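Local coordinates for cytochrome c (Shewanella violacea, PDB 6A3L), which binds a covalently attached heme c in a four-helix bundle and probably serves in electron transfer, as a dimeric cytochrome c', at residues 1-6 / 59-64; 18-23 / 47-52; 94-99 / 106-111. All coordinates share one frame; numbering follows the deposited sequence.

How the contacts relate
The three contacts are spread along the helix bundle. Contact 2 (18-23 / 47-52) is the most central, its midpoint about 7 Å from the centre of the chain, and it touches the heme directly through Met20 and Ala21. Contact 1 (1-6 / 59-64) closes a loop within which contact 2 is nested; their centres lie about 22 Å apart, and Phe60 of contact 1 also touches the heme. Contact 3 (94-99 / 106-111) follows in series, with the side chain of Leu96 about 8 Å from the heme. Its centre is about 15 Å from that of contact 2, which it meets where Glu47 CG lies 3.5 Å from Leu97 CD1, and about 33 Å from that of contact 1, across the chain's centre.

Contact 1. Residues 1-6 / 59-64; sequences GNFKEA and GFIQGS
Phe3 and Ile61 meet through one methyl group: Ile61 CG2 lies 3.9 Å from Phe3 CD1 and 4.0 Å from Phe3 CE1, approaching the ring obliquely. Gly59 CA adds a looser approach to the ring, 4.3 Å from Phe3 CE1. This first patch is apolar. The second lies at the start of helix 6-31, where Ala6 CB is 4.0 Å from Ser64 CB and also faces the backbone oxygen of Gly63. The two segments together bury 222 Å².

The 59-64 segment is shaped from within. A type II beta turn runs from Ile61 to Ser64, and Gly63 at phi 77° takes a backbone shape in which a CB would press on the preceding carbonyl. Ser64 OG, turned between its own backbone N and carbonyl carbon (chi1 69°), hydrogen-bonds to Ile61 O at 2.7 Å. The same hydroxyl also bonds to heme-binding Arg13, which makes a second hydrogen bond to Gly59 O.

Further out, the Phe3 ring meets Tyr12 of its own chain and His22 of the second subunit. The contact thus ties the N-terminal lead-in of helix 6-31 to the connection between helices 39-53 and 74-77, with Ile61 also resting on Ala9 of helix 6-31.

Contact 2. Residues 18-23 / 47-52; sequences SLMAHN and ENVAAL. With HEC (heme c), chain C.
Two antiparallel helices of the cytochrome c' four-helix bundle pack here beside the heme, helix 6-31 against helix 39-53; their short segments run at 157° to each other with axes 8.9 Å apart. Within this buried interface a polar pair stands among apolar side chains. Asn48 ND2 donates to Asn23 OD1 at 2.7 Å, nearly straight at 171°. The acceptor lies in the amide plane of Asn48, whereas the donor stands above the carbonyl plane of Asn23, the two amides being turned almost perpendicular. Asn23 uses its other amide atom inward: ND2 donates to Leu19 O at 2.6 Å, one turn back on its own helix. These two bonds fix the rotation of the Asn23 amide, and further partners grip it: Arg45 on OD1, and Tyr12 OH of the second subunit on ND2.

Leu52 CD1 reaches over the same turn, 3.4 Å from Leu19 O, and packs on Leu19 CB as the two side chains cross at about a right angle. Val49 divides its branches, with CG2 at 3.7 Å from Asn23 CB and CG1 at 3.9 Å from Met20 CG. Met20 extends from the backbone with CG anti to N (chi1 -179°) and bends at chi3, so that CE arrives 3.7 Å from HEC C4B. Ala21 CB approaches the heme methyl CMA.

Around the pair, Met20 also leans on Leu89 of helix 79-99, while Leu19 and Asn48 pack against Tyr12 and Leu55 of the second subunit, placing this helix pair at the dimer interface.

Contact 3. Residues 94-99 / 106-111; sequences AALLLA and KLLKQS
Ala99 faces Ser111 and Leu108 across two helix segments that run antiparallel at 166°, with axes 9.2 Å apart, and bury 270 Å² between them.

The tight point is made by Leu108, whose CD2 lies 3.1 Å from Ala99 O while its CD1 lies 3.9 Å from Ala99 CB. The same alanine methyl sits 4.1 Å from Ser111 CB. Ser111 OG, anti to its backbone N (chi1 -167°), lies against the opposing backbone at 3.5 Å from Leu96 CA; its equally near approach to Leu96 N has too poor an angle to count as a hydrogen bond. The second torsion of Leu96 (chi2 55°) brings CD1 to 3.9 Å from Ser111 C and, more loosely, to 4.2 Å from Leu108 CD1. On this buried side Leu96 also rests on Met27 of helix 6-31, and Leu108 on Phe42 of helix 39-53. Trimming Leu108 to an alanine would probably leave Ala99 O and CB without the two Leu108 methyls and open a gap beside Phe42.

The outer side is looser. Ala95 adds little beyond its CB, 4.0 Å from Ser111 OG, and exposed Leu107 lies beside Ala99, though the modelled closeness of that pair is doubtful.

The pairing joins helices 79-99 and 105-126 next to their short connection. With no hydrogen bond between the segments, and one serine hydroxyl lying against backbone, cohesion here probably rests on van der Waals packing of Ala99, Ser111, Leu96 and Leu108 rather than on directional bonds.

Contact 1. Residues 1-6 / 59-64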
loop_
_atom_site.group_PDB
_atom_site.type_symbol
_atom_site.label_atom_id
_atom_site.label_comp_id
_atom_site.label_asym_id
_atom_site.label_seq_id
_atom_site.Cartn_x
_atom_site.Cartn_y
_atom_site.Cartn_z
ATOM N N GLY A 1 11.071 1.041 18.731
ATOM C CA GLY A 1 10.601 0.540 17.449
ATOM C C GLY A 1 10.089 1.642 16.545
ATOM O O GLY A 1 10.118 2.819 16.921
ATOM N N ASN A 2 9.639 1.278 15.338
ATOM C CA ASN A 2 9.139 2.301 14.419
ATOM C C ASN A 2 7.794 2.871 14.870
ATOM O O ASN A 2 7.542 4.076 14.701
ATOM C CB ASN A 2 9.051 1.753 13.000
ATOM C CG ASN A 2 9.367 2.816 11.962
ATOM O OD1 ASN A 2 9.766 3.939 12.306
ATOM N ND2 ASN A 2 9.190 2.475 10.684
ATOM N N PHE A 3 6.951 2.041 15.482
ATOM C CA PHE A 3 5.589 2.416 15.844
ATOM C C PHE A 3 5.538 2.929 17.279
ATOM O O PHE A 3 6.052 2.282 18.198
ATOM C CB PHE A 3 4.663 1.211 15.674
ATOM C CG PHE A 3 4.780 0.565 14.333
ATOM C CD1 PHE A 3 5.530 -0.585 14.167
ATOM C CD2 PHE A 3 4.170 1.131 13.226
ATOM C CE1 PHE A 3 5.657 -1.168 12.921
ATOM C CE2 PHE A 3 4.294 0.544 11.977
ATOM C CZ PHE A 3 5.037 -0.606 11.825
ATOM N N LYS A 4 4.915 4.099 17.460
ATOM C CA LYS A 4 4.844 4.711 18.786
ATOM C C LYS A 4 4.073 3.837 19.781
ATOM O O LYS A 4 4.497 3.685 20.935
ATOM C CB LYS A 4 4.220 6.102 18.672
ATOM C CG LYS A 4 4.181 6.870 19.983
ATOM C CD LYS A 4 4.682 8.303 19.825
ATOM C CE LYS A 4 5.405 8.755 21.087
ATOM N NZ LYS A 4 4.459 8.979 22.214
ATOM N N GLU A 5 2.934 3.273 19.364
ATOM C CA GLU A 5 2.128 2.375 20.192
ATOM C C GLU A 5 1.750 1.142 19.385
ATOM O O GLU A 5 1.866 1.121 18.156
ATOM C CB GLU A 5 0.856 3.044 20.729
ATOM C CG GLU A 5 1.114 4.219 21.646
ATOM C CD GLU A 5 0.108 5.343 21.447
ATOM O OE1 GLU A 5 0.290 6.432 22.043
ATOM O OE2 GLU A 5 -0.865 5.136 20.687
ATOM N N ALA A 6 1.278 0.106 20.091
ATOM C CA ALA A 6 0.833 -1.111 19.416
ATOM C C ALA A 6 -0.329 -0.827 18.477
ATOM O O ALA A 6 -0.408 -1.411 17.392
ATOM C CB ALA A 6 0.439 -2.177 20.440
ATOM N N GLY A 59 4.259 -4.782 10.751
ATOM C CA GLY A 59 3.227 -4.499 11.731
ATOM C C GLY A 59 3.130 -5.485 12.876
ATOM O O GLY A 59 2.531 -5.166 13.903
ATOM N N PHE A 60 3.658 -6.691 12.721
ATOM C CA PHE A 60 3.470 -7.710 13.750
ATOM C C PHE A 60 4.588 -7.648 14.787
ATOM O O PHE A 60 5.301 -8.613 15.060
ATOM C CB PHE A 60 3.331 -9.086 13.107
ATOM C CG PHE A 60 2.058 -9.224 12.331
ATOM C CD1 PHE A 60 0.873 -9.505 12.984
ATOM C CD2 PHE A 60 2.032 -8.976 10.972
ATOM C CE1 PHE A 60 -0.307 -9.594 12.279
ATOM C CE2 PHE A 60 0.867 -9.063 10.264
ATOM C CZ PHE A 60 -0.309 -9.364 10.911
ATOM N N ILE A 61 4.667 -6.487 15.435
ATOM C CA ILE A 61 5.616 -6.356 16.522
ATOM C C ILE A 61 5.113 -7.145 17.720
ATOM O O ILE A 61 3.924 -7.442 17.867
ATOM C CB ILE A 61 5.857 -4.881 16.890
ATOM C CG1 ILE A 61 4.634 -4.274 17.573
ATOM C CG2 ILE A 61 6.276 -4.068 15.671
ATOM C CD1 ILE A 61 4.933 -2.909 18.245
ATOM N N GLN A 62 6.036 -7.480 18.593
ATOM C CA GLN A 62 5.690 -8.293 19.734
ATOM C C GLN A 62 4.915 -7.455 20.740
ATOM O O GLN A 62 5.116 -6.238 20.855
ATOM C CB GLN A 62 6.971 -8.847 20.336
ATOM C CG GLN A 62 6.839 -10.144 21.052
ATOM C CD GLN A 62 8.196 -10.757 21.232
ATOM O OE1 GLN A 62 8.547 -11.728 20.555
ATOM N NE2 GLN A 62 8.995 -10.166 22.116
ATOM N N GLY A 63 4.015 -8.114 21.468
ATOM C CA GLY A 63 3.165 -7.357 22.361
ATOM C C GLY A 63 2.011 -6.612 21.716
ATOM O O GLY A 63 1.450 -5.707 22.353
ATOM N N SER A 64 1.715 -6.860 20.437
ATOM C CA SER A 64 0.577 -6.240 19.773
ATOM C C SER A 64 -0.604 -7.195 19.587
ATOM O O SER A 64 -1.459 -6.946 18.734
ATOM C CB SER A 64 1.016 -5.617 18.445
ATOM O OG SER A 64 1.366 -6.580 17.491
#

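Contact 2. Residues 18-23 / 47-52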
loop_
_atom_site.group_PDB
_atom_site.type_symbol
_atom_site.label_atom_id
_atom_site.label_comp_id
_atom_site.label_asym_id
_atom_site.label_seq_id
_atom_site.Cartn_x
_atom_site.Cartn_y
_atom_site.Cartn_z
ATOM N N SER A 18 -6.047 -4.547 4.000
ATOM C CA SER A 18 -7.271 -4.027 3.397
ATOM C C SER A 18 -7.020 -3.482 1.992
ATOM O O SER A 18 -7.828 -3.692 1.078
ATOM C CB SER A 18 -7.884 -2.947 4.272
ATOM O OG SER A 18 -9.007 -2.418 3.597
ATOM N N LEU A 19 -5.932 -2.734 1.810
ATOM C CA LEU A 19 -5.574 -2.293 0.466
ATOM C C LEU A 19 -5.226 -3.469 -0.433
ATOM O O LEU A 19 -5.431 -3.404 -1.654
ATOM C CB LEU A 19 -4.395 -1.328 0.527
ATOM C CG LEU A 19 -4.610 0.028 1.234
ATOM C CD1 LEU A 19 -3.390 0.910 1.093
ATOM C CD2 LEU A 19 -5.787 0.748 0.643
ATOM N N MET A 20 -4.664 -4.538 0.143
ATOM C CA MET A 20 -4.329 -5.721 -0.642
ATOM C C MET A 20 -5.579 -6.497 -1.030
ATOM O O MET A 20 -5.676 -6.999 -2.157
ATOM C CB MET A 20 -3.348 -6.591 0.142
ATOM C CG MET A 20 -2.899 -7.840 -0.578
ATOM S SD MET A 20 -1.347 -8.409 0.147
ATOM C CE MET A 20 -1.863 -9.013 1.748
ATOM N N ALA A 21 -6.548 -6.611 -0.111
ATOM C CA ALA A 21 -7.797 -7.305 -0.430
ATOM C C ALA A 21 -8.572 -6.581 -1.522
ATOM O O ALA A 21 -9.171 -7.229 -2.394
ATOM C CB ALA A 21 -8.671 -7.444 0.810
ATOM N N HIS A 22 -8.595 -5.238 -1.486
ATOM C CA HIS A 22 -9.295 -4.506 -2.538
ATOM C C HIS A 22 -8.682 -4.804 -3.898
ATOM O O HIS A 22 -9.392 -5.070 -4.876
ATOM C CB HIS A 22 -9.284 -2.985 -2.290
ATOM C CG HIS A 22 -9.949 -2.217 -3.397
ATOM N ND1 HIS A 22 -9.246 -1.663 -4.450
ATOM C CD2 HIS A 22 -11.256 -1.958 -3.642
ATOM C CE1 HIS A 22 -10.092 -1.075 -5.281
ATOM N NE2 HIS A 22 -11.318 -1.244 -4.817
ATOM N N ASN A 23 -7.358 -4.755 -3.982
ATOM C CA ASN A 23 -6.714 -4.990 -5.267
ATOM C C ASN A 23 -6.824 -6.449 -5.695
ATOM O O ASN A 23 -6.996 -6.733 -6.886
ATOM C CB ASN A 23 -5.265 -4.531 -5.199
ATOM C CG ASN A 23 -5.154 -3.019 -5.249
ATOM O OD1 ASN A 23 -5.021 -2.435 -6.324
ATOM N ND2 ASN A 23 -5.272 -2.377 -4.086
ATOM N N GLU A 47 0.619 -5.600 -9.758
ATOM C CA GLU A 47 1.692 -4.780 -9.228
ATOM C C GLU A 47 1.360 -4.348 -7.818
ATOM O O GLU A 47 2.198 -4.452 -6.913
ATOM C CB GLU A 47 1.906 -3.569 -10.136
ATOM C CG GLU A 47 2.902 -3.815 -11.256
ATOM C CD GLU A 47 2.999 -2.654 -12.227
ATOM O OE1 GLU A 47 2.357 -1.615 -11.978
ATOM O OE2 GLU A 47 3.705 -2.795 -13.249
ATOM N N ASN A 48 0.114 -3.917 -7.602
ATOM C CA ASN A 48 -0.272 -3.406 -6.294
ATOM C C ASN A 48 -0.164 -4.485 -5.227
ATOM O O ASN A 48 0.450 -4.264 -4.175
ATOM C CB ASN A 48 -1.682 -2.811 -6.352
ATOM C CG ASN A 48 -1.746 -1.544 -7.214
ATOM O OD1 ASN A 48 -0.716 -1.029 -7.634
ATOM N ND2 ASN A 48 -2.947 -1.011 -7.424
ATOM N N VAL A 49 -0.704 -5.685 -5.503
ATOM C CA VAL A 49 -0.721 -6.728 -4.474
ATOM C C VAL A 49 0.702 -7.130 -4.117
ATOM O O VAL A 49 1.040 -7.308 -2.942
ATOM C CB VAL A 49 -1.573 -7.926 -4.938
ATOM C CG1 VAL A 49 -1.410 -9.136 -3.987
ATOM C CG2 VAL A 49 -3.050 -7.505 -5.058
ATOM N N ALA A 50 1.571 -7.222 -5.121
ATOM C CA ALA A 50 2.966 -7.570 -4.879
ATOM C C ALA A 50 3.638 -6.560 -3.954
ATOM O O ALA A 50 4.293 -6.935 -2.969
ATOM C CB ALA A 50 3.707 -7.659 -6.213
ATOM N N ALA A 51 3.482 -5.267 -4.257
ATOM C CA ALA A 51 4.072 -4.242 -3.404
ATOM C C ALA A 51 3.413 -4.232 -2.031
ATOM O O ALA A 51 4.100 -4.131 -1.010
ATOM C CB ALA A 51 3.967 -2.867 -4.084
ATOM N N LEU A 52 2.083 -4.365 -1.985
ATOM C CA LEU A 52 1.387 -4.365 -0.700
ATOM C C LEU A 52 1.801 -5.546 0.167
ATOM O O LEU A 52 1.880 -5.418 1.396
ATOM C CB LEU A 52 -0.125 -4.370 -0.925
ATOM C CG LEU A 52 -0.685 -2.983 -1.327
ATOM C CD1 LEU A 52 -2.101 -3.066 -1.930
ATOM C CD2 LEU A 52 -0.639 -1.979 -0.159
HETATM FE FE HEC C . -4.697 -11.345 5.648
HETATM C CHA HEC C . -6.221 -9.478 8.151
HETATM C CHB HEC C . -6.759 -9.928 3.330
HETATM C CHC HEC C . -2.763 -12.643 3.052
HETATM C CHD HEC C . -2.540 -12.622 7.924
HETATM N NA HEC C . -6.185 -9.957 5.742
HETATM C C1A HEC C . -6.685 -9.340 6.869
HETATM C C2A HEC C . -7.799 -8.538 6.455
HETATM C C3A HEC C . -7.948 -8.650 5.131
HETATM C C4A HEC C . -6.931 -9.547 4.647
HETATM C CMA HEC C . -9.029 -7.957 4.262
HETATM C CAA HEC C . -8.642 -7.668 7.394
HETATM C CBA HEC C . -7.841 -6.366 7.568
HETATM C CGA HEC C . -8.742 -5.364 8.239
HETATM O O1A HEC C . -9.490 -4.700 7.486
HETATM O O2A HEC C . -8.735 -5.243 9.493
HETATM N NB HEC C . -4.704 -11.255 3.537
HETATM C C1B HEC C . -5.736 -10.690 2.811
HETATM C C2B HEC C . -5.554 -11.044 1.419
HETATM C C3B HEC C . -4.455 -11.818 1.317
HETATM C C4B HEC C . -3.895 -11.951 2.656
HETATM C CMB HEC C . -6.529 -10.588 0.306
HETATM C CAB HEC C . -3.842 -12.426 0.026
HETATM C CBB HEC C . -3.854 -11.742 -1.132
HETATM N NC HEC C . -2.967 -12.392 5.519
HETATM C C1C HEC C . -2.373 -12.887 4.366
HETATM C C2C HEC C . -1.250 -13.714 4.772
HETATM C C3C HEC C . -1.194 -13.742 6.116
HETATM C C4C HEC C . -2.266 -12.888 6.604
HETATM C CMC HEC C . -0.346 -14.466 3.771
HETATM C CAC HEC C . -0.175 -14.482 7.031
HETATM C CBC HEC C . 1.109 -14.637 6.680
HETATM N ND HEC C . -4.441 -11.073 7.659
HETATM C C1D HEC C . -3.477 -11.735 8.401
HETATM C C2D HEC C . -3.627 -11.341 9.776
HETATM C C3D HEC C . -4.646 -10.471 9.853
HETATM C C4D HEC C . -5.181 -10.292 8.521
HETATM C CMD HEC C . -2.742 -11.863 10.934
HETATM C CAD HEC C . -5.162 -9.767 11.132
HETATM C CBD HEC C . -4.715 -8.299 11.189
HETATM C CGD HEC C . -5.255 -7.651 12.444
HETATM O O1D HEC C . -6.491 -7.482 12.561
HETATM O O2D HEC C . -4.457 -7.308 13.344
#

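Contact 3. Residues 94-99 / 106-111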
loop_
_atom_site.group_PDB
_atom_site.type_symbol
_atom_site.label_atom_id
_atom_site.label_comp_id
_atom_site.label_asym_id
_atom_site.label_seq_id
_atom_site.Cartn_x
_atom_site.Cartn_y
_atom_site.Cartn_z
ATOM N N ALA A 94 4.592 -12.143 -6.467
ATOM C CA ALA A 94 5.557 -11.820 -7.515
ATOM C C ALA A 94 5.352 -12.705 -8.732
ATOM O O ALA A 94 5.536 -12.261 -9.872
ATOM C CB ALA A 94 6.987 -11.960 -6.991
ATOM N N ALA A 95 5.000 -13.972 -8.506
ATOM C CA ALA A 95 4.703 -14.862 -9.621
ATOM C C ALA A 95 3.465 -14.401 -10.377
ATOM O O ALA A 95 3.434 -14.441 -11.613
ATOM C CB ALA A 95 4.525 -16.299 -9.106
ATOM N N LEU A 96 2.427 -13.972 -9.649
ATOM C CA LEU A 96 1.206 -13.481 -10.295
ATOM C C LEU A 96 1.490 -12.286 -11.196
ATOM O O LEU A 96 0.903 -12.157 -12.284
ATOM C CB LEU A 96 0.164 -13.087 -9.236
ATOM C CG LEU A 96 -1.201 -12.611 -9.763
ATOM C CD1 LEU A 96 -1.787 -13.682 -10.685
ATOM C CD2 LEU A 96 -2.169 -12.343 -8.621
ATOM N N LEU A 97 2.356 -11.379 -10.732
ATOM C CA LEU A 97 2.713 -10.199 -11.513
ATOM C C LEU A 97 3.419 -10.587 -12.802
ATOM O O LEU A 97 3.253 -9.925 -13.838
ATOM C CB LEU A 97 3.600 -9.276 -10.674
ATOM C CG LEU A 97 4.138 -8.006 -11.358
ATOM C CD1 LEU A 97 3.038 -7.222 -12.036
ATOM C CD2 LEU A 97 4.862 -7.146 -10.343
ATOM N N LEU A 98 4.239 -11.639 -12.747
ATOM C CA LEU A 98 4.926 -12.102 -13.948
ATOM C C LEU A 98 3.936 -12.729 -14.921
ATOM O O LEU A 98 4.012 -12.502 -16.132
ATOM C CB LEU A 98 6.018 -13.107 -13.571
ATOM C CG LEU A 98 7.305 -13.074 -14.416
ATOM C CD1 LEU A 98 8.319 -14.098 -13.907
ATOM C CD2 LEU A 98 7.074 -13.231 -15.923
ATOM N N ALA A 99 2.985 -13.501 -14.395
ATOM C CA ALA A 99 1.957 -14.103 -15.229
ATOM C C ALA A 99 1.126 -13.040 -15.934
ATOM O O ALA A 99 0.773 -13.197 -17.109
ATOM C CB ALA A 99 1.063 -14.990 -14.369
ATOM N N LYS A 106 -5.181 -19.590 -18.526
ATOM C CA LYS A 106 -5.136 -20.669 -17.558
ATOM C C LYS A 106 -3.934 -20.529 -16.634
ATOM O O LYS A 106 -4.050 -20.829 -15.443
ATOM C CB LYS A 106 -5.148 -22.022 -18.284
ATOM C CG LYS A 106 -4.820 -23.223 -17.388
ATOM C CD LYS A 106 -4.481 -24.499 -18.171
ATOM C CE LYS A 106 -5.652 -25.481 -18.138
ATOM N NZ LYS A 106 -5.193 -26.897 -18.097
ATOM N N LEU A 107 -2.918 -19.833 -17.130
ATOM C CA LEU A 107 -1.748 -19.503 -16.339
ATOM C C LEU A 107 -2.147 -18.399 -15.342
ATOM O O LEU A 107 -1.697 -18.412 -14.197
ATOM C CB LEU A 107 -0.606 -19.024 -17.234
ATOM C CG LEU A 107 0.785 -18.990 -16.598
ATOM C CD1 LEU A 107 1.836 -19.493 -17.577
ATOM C CD2 LEU A 107 1.122 -17.587 -16.117
ATOM N N LEU A 108 -2.988 -17.449 -15.769
ATOM C CA LEU A 108 -3.430 -16.387 -14.873
ATOM C C LEU A 108 -4.292 -16.936 -13.752
ATOM O O LEU A 108 -4.083 -16.611 -12.579
ATOM C CB LEU A 108 -4.142 -15.272 -15.637
ATOM C CG LEU A 108 -3.165 -14.171 -16.054
ATOM C CD1 LEU A 108 -2.595 -13.565 -14.798
ATOM C CD2 LEU A 108 -2.004 -14.643 -16.941
ATOM N N LYS A 109 -5.247 -17.791 -14.088
ATOM C CA LYS A 109 -6.134 -18.327 -13.069
ATOM C C LYS A 109 -5.364 -19.114 -12.016
ATOM O O LYS A 109 -5.576 -18.917 -10.814
ATOM C CB LYS A 109 -7.205 -19.205 -13.727
ATOM C CG LYS A 109 -8.112 -18.417 -14.665
ATOM C CD LYS A 109 -9.257 -19.246 -15.227
ATOM C CE LYS A 109 -10.230 -18.350 -16.000
ATOM N NZ LYS A 109 -11.240 -19.112 -16.786
ATOM N N GLN A 110 -4.452 -19.994 -12.436
ATOM C CA GLN A 110 -3.779 -20.831 -11.443
ATOM C C GLN A 110 -2.796 -20.015 -10.603
ATOM O O GLN A 110 -2.716 -20.200 -9.383
ATOM C CB GLN A 110 -3.128 -22.045 -12.117
ATOM C CG GLN A 110 -1.670 -21.922 -12.519
ATOM C CD GLN A 110 -1.163 -23.182 -13.207
ATOM O OE1 GLN A 110 -1.949 -23.991 -13.713
ATOM N NE2 GLN A 110 0.154 -23.359 -13.222
ATOM N N SER A 111 -2.051 -19.096 -11.219
ATOM C CA SER A 111 -1.140 -18.289 -10.421
ATOM C C SER A 111 -1.903 -17.375 -9.463
ATOM O O SER A 111 -1.435 -17.105 -8.348
ATOM C CB SER A 111 -0.225 -17.489 -11.337
ATOM O OG SER A 111 0.848 -16.942 -10.590
#